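Local coordinates for protein EreC (Klebsiella pneumoniae, PDB 6XCQ) that hydrolyses the macrolide antibiotic erythromycin as an esterase, probably by opening its lactone ring, and so is linked to macrolide resistance, at residues I83-I95 and W138-L150. The protein carries 1 engineered substitution. Sequence-based numbering, arbitrary orientation.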
loop_
_atom_site.group_PDB
_atom_site.type_symbol
_atom_site.label_atom_id
_atom_site.label_comp_id
_atom_site.label_asym_id
_atom_site.label_seq_id
_atom_site.Cartn_x
_atom_site.Cartn_y
_atom_site.Cartn_z
ATOM N N ILE A 83 14.550 -2.326 -4.587
ATOM C CA ILE A 83 14.742 -2.813 -3.220
ATOM C C ILE A 83 16.210 -3.178 -3.005
ATOM O O ILE A 83 16.835 -2.754 -2.026
ATOM C CB ILE A 83 13.798 -4.002 -2.939
ATOM C CG1 ILE A 83 12.355 -3.512 -2.837
ATOM C CG2 ILE A 83 14.174 -4.723 -1.650
ATOM C CD1 ILE A 83 11.305 -4.622 -2.965
ATOM N N ARG A 84 16.802 -3.913 -3.957
ATOM C CA ARG A 84 18.231 -4.227 -3.875
ATOM C C ARG A 84 19.072 -2.965 -3.708
ATOM O O ARG A 84 19.957 -2.903 -2.850
ATOM C CB ARG A 84 18.679 -4.995 -5.122
ATOM C CG ARG A 84 18.478 -6.496 -5.038
ATOM C CD ARG A 84 19.380 -7.208 -6.027
ATOM N NE ARG A 84 20.768 -7.140 -5.585
ATOM C CZ ARG A 84 21.818 -7.347 -6.368
ATOM N NH1 ARG A 84 21.646 -7.631 -7.656
ATOM N NH2 ARG A 84 23.042 -7.259 -5.860
ATOM N N TYR A 85 18.802 -1.941 -4.520
ATOM C CA TYR A 85 19.571 -0.703 -4.429
ATOM C C TYR A 85 19.403 -0.030 -3.068
ATOM O O TYR A 85 20.380 0.418 -2.456
ATOM C CB TYR A 85 19.149 0.241 -5.552
ATOM C CG TYR A 85 19.618 1.658 -5.366
ATOM C CD1 TYR A 85 20.951 2.000 -5.552
ATOM C CD2 TYR A 85 18.724 2.659 -5.022
ATOM C CE1 TYR A 85 21.379 3.305 -5.401
ATOM C CE2 TYR A 85 19.138 3.959 -4.863
ATOM C CZ TYR A 85 20.466 4.280 -5.056
ATOM O OH TYR A 85 20.867 5.585 -4.898
ATOM N N LEU A 86 18.165 0.073 -2.585
ATOM C CA LEU A 86 17.928 0.774 -1.326
ATOM C C LEU A 86 18.479 -0.019 -0.148
ATOM O O LEU A 86 19.039 0.558 0.795
ATOM C CB LEU A 86 16.435 1.039 -1.144
ATOM C CG LEU A 86 15.831 2.042 -2.126
ATOM C CD1 LEU A 86 14.294 2.028 -2.066
ATOM C CD2 LEU A 86 16.401 3.411 -1.842
ATOM N N VAL A 87 18.347 -1.342 -0.193
ATOM C CA VAL A 87 18.847 -2.172 0.895
ATOM C C VAL A 87 20.368 -2.207 0.878
ATOM O O VAL A 87 21.026 -1.906 1.882
ATOM C CB VAL A 87 18.249 -3.586 0.817
ATOM C CG1 VAL A 87 19.037 -4.543 1.720
ATOM C CG2 VAL A 87 16.795 -3.551 1.223
ATOM N N GLU A 88 20.953 -2.543 -0.269
ATOM C CA GLU A 88 22.385 -2.811 -0.294
ATOM C C GLU A 88 23.234 -1.557 -0.354
ATOM O O GLU A 88 24.406 -1.605 0.038
ATOM C CB GLU A 88 22.734 -3.721 -1.461
ATOM C CG GLU A 88 22.073 -5.054 -1.357
ATOM C CD GLU A 88 22.385 -5.905 -2.552
ATOM O OE1 GLU A 88 23.349 -5.557 -3.259
ATOM O OE2 GLU A 88 21.664 -6.891 -2.793
ATOM N N ARG A 89 22.687 -0.434 -0.809
ATOM C CA ARG A 89 23.504 0.762 -0.934
ATOM C C ARG A 89 23.100 1.884 -0.001
ATOM O O ARG A 89 23.910 2.786 0.227
ATOM C CB ARG A 89 23.488 1.277 -2.380
ATOM C CG ARG A 89 24.202 0.340 -3.331
ATOM C CD ARG A 89 25.706 0.274 -3.027
ATOM N NE ARG A 89 26.434 -0.463 -4.059
ATOM C CZ ARG A 89 26.844 0.064 -5.209
ATOM N NH1 ARG A 89 26.619 1.347 -5.476
ATOM N NH2 ARG A 89 27.489 -0.690 -6.089
ATOM N N HIS A 90 21.891 1.844 0.561
ATOM C CA HIS A 90 21.453 2.868 1.496
ATOM C C HIS A 90 20.893 2.282 2.788
ATOM O O HIS A 90 20.319 3.027 3.595
ATOM C CB HIS A 90 20.428 3.790 0.823
ATOM C CG HIS A 90 21.009 4.625 -0.277
ATOM N ND1 HIS A 90 21.690 5.797 -0.036
ATOM C CD2 HIS A 90 21.018 4.456 -1.623
ATOM C CE1 HIS A 90 22.099 6.313 -1.182
ATOM N NE2 HIS A 90 21.698 5.521 -2.161
ATOM N N ASP A 91 21.034 0.970 3.002
ATOM C CA ASP A 91 20.754 0.334 4.300
ATOM C C ASP A 91 19.289 0.429 4.722
ATOM O O ASP A 91 18.983 0.495 5.919
ATOM C CB ASP A 91 21.645 0.919 5.398
ATOM C CG ASP A 91 22.952 0.177 5.536
ATOM O OD1 ASP A 91 22.920 -1.008 5.933
ATOM O OD2 ASP A 91 24.004 0.780 5.236
ATOM N N PHE A 92 18.360 0.435 3.768
ATOM C CA PHE A 92 16.957 0.318 4.138
ATOM C C PHE A 92 16.704 -1.058 4.741
ATOM O O PHE A 92 17.318 -2.049 4.342
ATOM C CB PHE A 92 16.063 0.589 2.924
ATOM C CG PHE A 92 15.802 2.040 2.732
ATOM C CD1 PHE A 92 16.822 2.879 2.313
ATOM C CD2 PHE A 92 14.578 2.590 3.067
ATOM C CE1 PHE A 92 16.606 4.245 2.173
ATOM C CE2 PHE A 92 14.359 3.947 2.935
ATOM C CZ PHE A 92 15.370 4.769 2.481
ATOM N N ASN A 93 15.819 -1.108 5.739
ATOM C CA ASN A 93 15.687 -2.288 6.590
ATOM C C ASN A 93 14.240 -2.694 6.848
ATOM O O ASN A 93 14.001 -3.620 7.630
ATOM C CB ASN A 93 16.396 -2.050 7.925
ATOM C CG ASN A 93 15.979 -0.756 8.569
ATOM O OD1 ASN A 93 14.812 -0.369 8.505
ATOM N ND2 ASN A 93 16.932 -0.069 9.193
ATOM N N ALA A 94 13.271 -2.038 6.218
ATOM C CA ALA A 94 11.878 -2.421 6.363
ATOM C C ALA A 94 11.156 -2.195 5.036
ATOM O O ALA A 94 11.558 -1.351 4.232
ATOM C CB ALA A 94 11.197 -1.640 7.499
ATOM N N ILE A 95 10.091 -2.964 4.819
ATOM C CA ILE A 95 9.219 -2.836 3.655
ATOM C C ILE A 95 7.781 -2.754 4.143
ATOM O O ILE A 95 7.337 -3.607 4.918
ATOM C CB ILE A 95 9.379 -4.023 2.692
ATOM C CG1 ILE A 95 10.807 -4.052 2.118
ATOM C CG2 ILE A 95 8.349 -3.941 1.560
ATOM C CD1 ILE A 95 10.985 -5.041 1.005
ATOM N N TRP A 138 10.258 -13.483 -4.431
ATOM C CA TRP A 138 11.627 -13.047 -4.676
ATOM C C TRP A 138 12.312 -12.604 -3.382
ATOM O O TRP A 138 13.453 -12.992 -3.108
ATOM C CB TRP A 138 11.647 -11.920 -5.716
ATOM C CG TRP A 138 13.010 -11.346 -5.830
ATOM C CD1 TRP A 138 14.050 -11.838 -6.569
ATOM C CD2 TRP A 138 13.507 -10.194 -5.153
ATOM N NE1 TRP A 138 15.165 -11.049 -6.398
ATOM C CE2 TRP A 138 14.855 -10.031 -5.536
ATOM C CE3 TRP A 138 12.944 -9.278 -4.259
ATOM C CZ2 TRP A 138 15.642 -9.001 -5.053
ATOM C CZ3 TRP A 138 13.724 -8.254 -3.794
ATOM C CH2 TRP A 138 15.061 -8.119 -4.188
ATOM N N ILE A 139 11.622 -11.799 -2.566
ATOM C CA ILE A 139 12.206 -11.290 -1.323
ATOM C C ILE A 139 12.711 -12.440 -0.453
ATOM O O ILE A 139 13.824 -12.394 0.090
ATOM C CB ILE A 139 11.181 -10.437 -0.556
ATOM C CG1 ILE A 139 11.101 -9.016 -1.114
ATOM C CG2 ILE A 139 11.523 -10.386 0.932
ATOM C CD1 ILE A 139 9.987 -8.196 -0.463
ATOM N N LYS A 140 11.897 -13.484 -0.307
ATOM C CA LYS A 140 12.291 -14.604 0.544
ATOM C C LYS A 140 13.584 -15.244 0.045
ATOM O O LYS A 140 14.499 -15.505 0.832
ATOM C CB LYS A 140 11.161 -15.633 0.615
ATOM C CG LYS A 140 11.482 -16.878 1.442
ATOM C CD LYS A 140 10.268 -17.795 1.572
ATOM C CE LYS A 140 10.547 -19.001 2.530
ATOM N NZ LYS A 140 9.297 -19.807 2.730
ATOM N N SER A 141 13.687 -15.490 -1.264
ATOM C CA SER A 141 14.928 -16.036 -1.809
ATOM C C SER A 141 16.082 -15.077 -1.589
ATOM O O SER A 141 17.143 -15.462 -1.074
ATOM C CB SER A 141 14.769 -16.341 -3.300
ATOM O OG SER A 141 13.606 -17.113 -3.541
ATOM N N TYR A 142 15.885 -13.818 -1.976
ATOM C CA TYR A 142 16.896 -12.780 -1.786
ATOM C C TYR A 142 17.416 -12.743 -0.349
ATOM O O TYR A 142 18.628 -12.681 -0.111
ATOM C CB TYR A 142 16.309 -11.424 -2.177
ATOM C CG TYR A 142 17.207 -10.255 -1.853
ATOM C CD1 TYR A 142 18.426 -10.087 -2.502
ATOM C CD2 TYR A 142 16.824 -9.304 -0.919
ATOM C CE1 TYR A 142 19.247 -9.013 -2.216
ATOM C CE2 TYR A 142 17.639 -8.225 -0.618
ATOM C CZ TYR A 142 18.848 -8.088 -1.273
ATOM O OH TYR A 142 19.649 -7.017 -0.981
ATOM N N LEU A 143 16.511 -12.755 0.628
ATOM C CA LEU A 143 16.954 -12.687 2.023
ATOM C C LEU A 143 17.732 -13.939 2.418
ATOM O O LEU A 143 18.793 -13.843 3.045
ATOM C CB LEU A 143 15.753 -12.479 2.942
ATOM C CG LEU A 143 15.074 -11.124 2.740
ATOM C CD1 LEU A 143 13.900 -10.962 3.679
ATOM C CD2 LEU A 143 16.070 -9.980 2.893
ATOM N N ARG A 144 17.239 -15.121 2.041
ATOM C CA ARG A 144 17.954 -16.354 2.359
ATOM C C ARG A 144 19.341 -16.371 1.727
ATOM O O ARG A 144 20.342 -16.616 2.407
ATOM C CB ARG A 144 17.151 -17.565 1.896
ATOM C CG ARG A 144 17.948 -18.860 1.950
ATOM C CD ARG A 144 17.111 -20.081 1.584
ATOM N NE ARG A 144 16.681 -20.067 0.186
ATOM C CZ ARG A 144 15.439 -19.813 -0.217
ATOM N NH1 ARG A 144 15.140 -19.822 -1.513
ATOM N NH2 ARG A 144 14.488 -19.555 0.675
ATOM N N GLU A 145 19.418 -16.112 0.417
ATOM C CA GLU A 145 20.691 -16.217 -0.287
ATOM C C GLU A 145 21.659 -15.117 0.133
ATOM O O GLU A 145 22.870 -15.350 0.218
ATOM C CB GLU A 145 20.446 -16.207 -1.802
ATOM C CG GLU A 145 19.795 -17.517 -2.284
ATOM C CD GLU A 145 19.147 -17.429 -3.664
ATOM O OE1 GLU A 145 19.370 -16.428 -4.379
ATOM O OE2 GLU A 145 18.411 -18.374 -4.030
ATOM N N SER A 146 21.153 -13.920 0.414
ATOM C CA SER A 146 22.020 -12.815 0.799
ATOM C C SER A 146 22.327 -12.787 2.289
ATOM O O SER A 146 23.250 -12.076 2.699
ATOM C CB SER A 146 21.389 -11.486 0.390
ATOM O OG SER A 146 20.409 -11.095 1.339
ATOM N N GLY A 147 21.588 -13.535 3.104
ATOM C CA GLY A 147 21.725 -13.460 4.544
ATOM C C GLY A 147 21.207 -12.186 5.173
ATOM O O GLY A 147 21.352 -12.018 6.384
ATOM N N ARG A 148 20.615 -11.282 4.398
ATOM C CA ARG A 148 20.124 -10.026 4.943
ATOM C C ARG A 148 18.773 -10.227 5.638
ATOM O O ARG A 148 18.139 -11.283 5.550
ATOM C CB ARG A 148 20.020 -8.969 3.842
ATOM C CG ARG A 148 21.348 -8.679 3.148
ATOM C CD ARG A 148 21.172 -7.845 1.882
ATOM N NE ARG A 148 22.438 -7.311 1.382
ATOM C CZ ARG A 148 23.062 -6.258 1.905
ATOM N NH1 ARG A 148 24.202 -5.829 1.383
ATOM N NH2 ARG A 148 22.540 -5.630 2.950
ATOM N N LYS A 149 18.346 -9.190 6.353
ATOM C CA LYS A 149 17.114 -9.235 7.126
ATOM C C LYS A 149 16.354 -7.930 6.945
ATOM O O LYS A 149 16.946 -6.846 6.977
ATOM C CB LYS A 149 17.395 -9.478 8.619
ATOM C CG LYS A 149 18.106 -10.802 8.930
ATOM C CD LYS A 149 17.138 -11.990 8.881
ATOM C CE LYS A 149 17.657 -13.189 9.677
ATOM N NZ LYS A 149 18.976 -13.688 9.170
ATOM N N LEU A 150 15.040 -8.047 6.766
ATOM C CA LEU A 150 14.138 -6.922 6.576
ATOM C C LEU A 150 12.889 -7.114 7.419
ATOM O O LEU A 150 12.382 -8.229 7.550
ATOM C CB LEU A 150 13.712 -6.778 5.116
ATOM C CG LEU A 150 14.763 -6.453 4.061
ATOM C CD1 LEU A 150 14.076 -6.299 2.706
ATOM C CD2 LEU A 150 15.518 -5.191 4.442
HETATM O O HOH W 1 25.362 -3.459 2.078
#
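Glu88 bonds to Tyr142 and lies against Arg148 without a salt bridge to it. Glu88 CB is 3.8 Å from Arg148 NH1. CG, set beside the backbone N (chi1 -62°), sits over one face of the Arg148 guanidinium, a flat group suited to such stacking, its plane only 7° from that of the carboxylate. The carboxylate extends to the edge of the Tyr142 ring, nearly coplanar with it, and Glu88 OE2 takes Tyr142 OH at 2.7 Å on its anti lone pair; tyrosine suits because its flat ring carries a hydroxyl to donate. The same oxygen receives Arg84 NE from above the carboxylate plane, while Glu88 OE1 accepts Arg84 NH2 at 3.1 Å through its syn lone pair. A carboxylate's two oxygens can serve all three donors. Arg84 NH1 turns instead to Pro42 O, and Arg84 CG meets the Trp138 indole edge at CZ2. A water joins Glu88 O to Arg148 NH1.

Beside these polar groups, apolar branches pack together: Val87 CG2 meets Leu150 CD2 at 3.8 Å, and Ile95 CD1 touches Ile139 CD1 and Leu150 CD1. These side chains bridge helical segments 83-90 and 138-146, roughly parallel (-28°), axes 12.8 Å apart at closest; their helices lead into neighbouring parallel strands 94-97 and 151-154, the latter outermost.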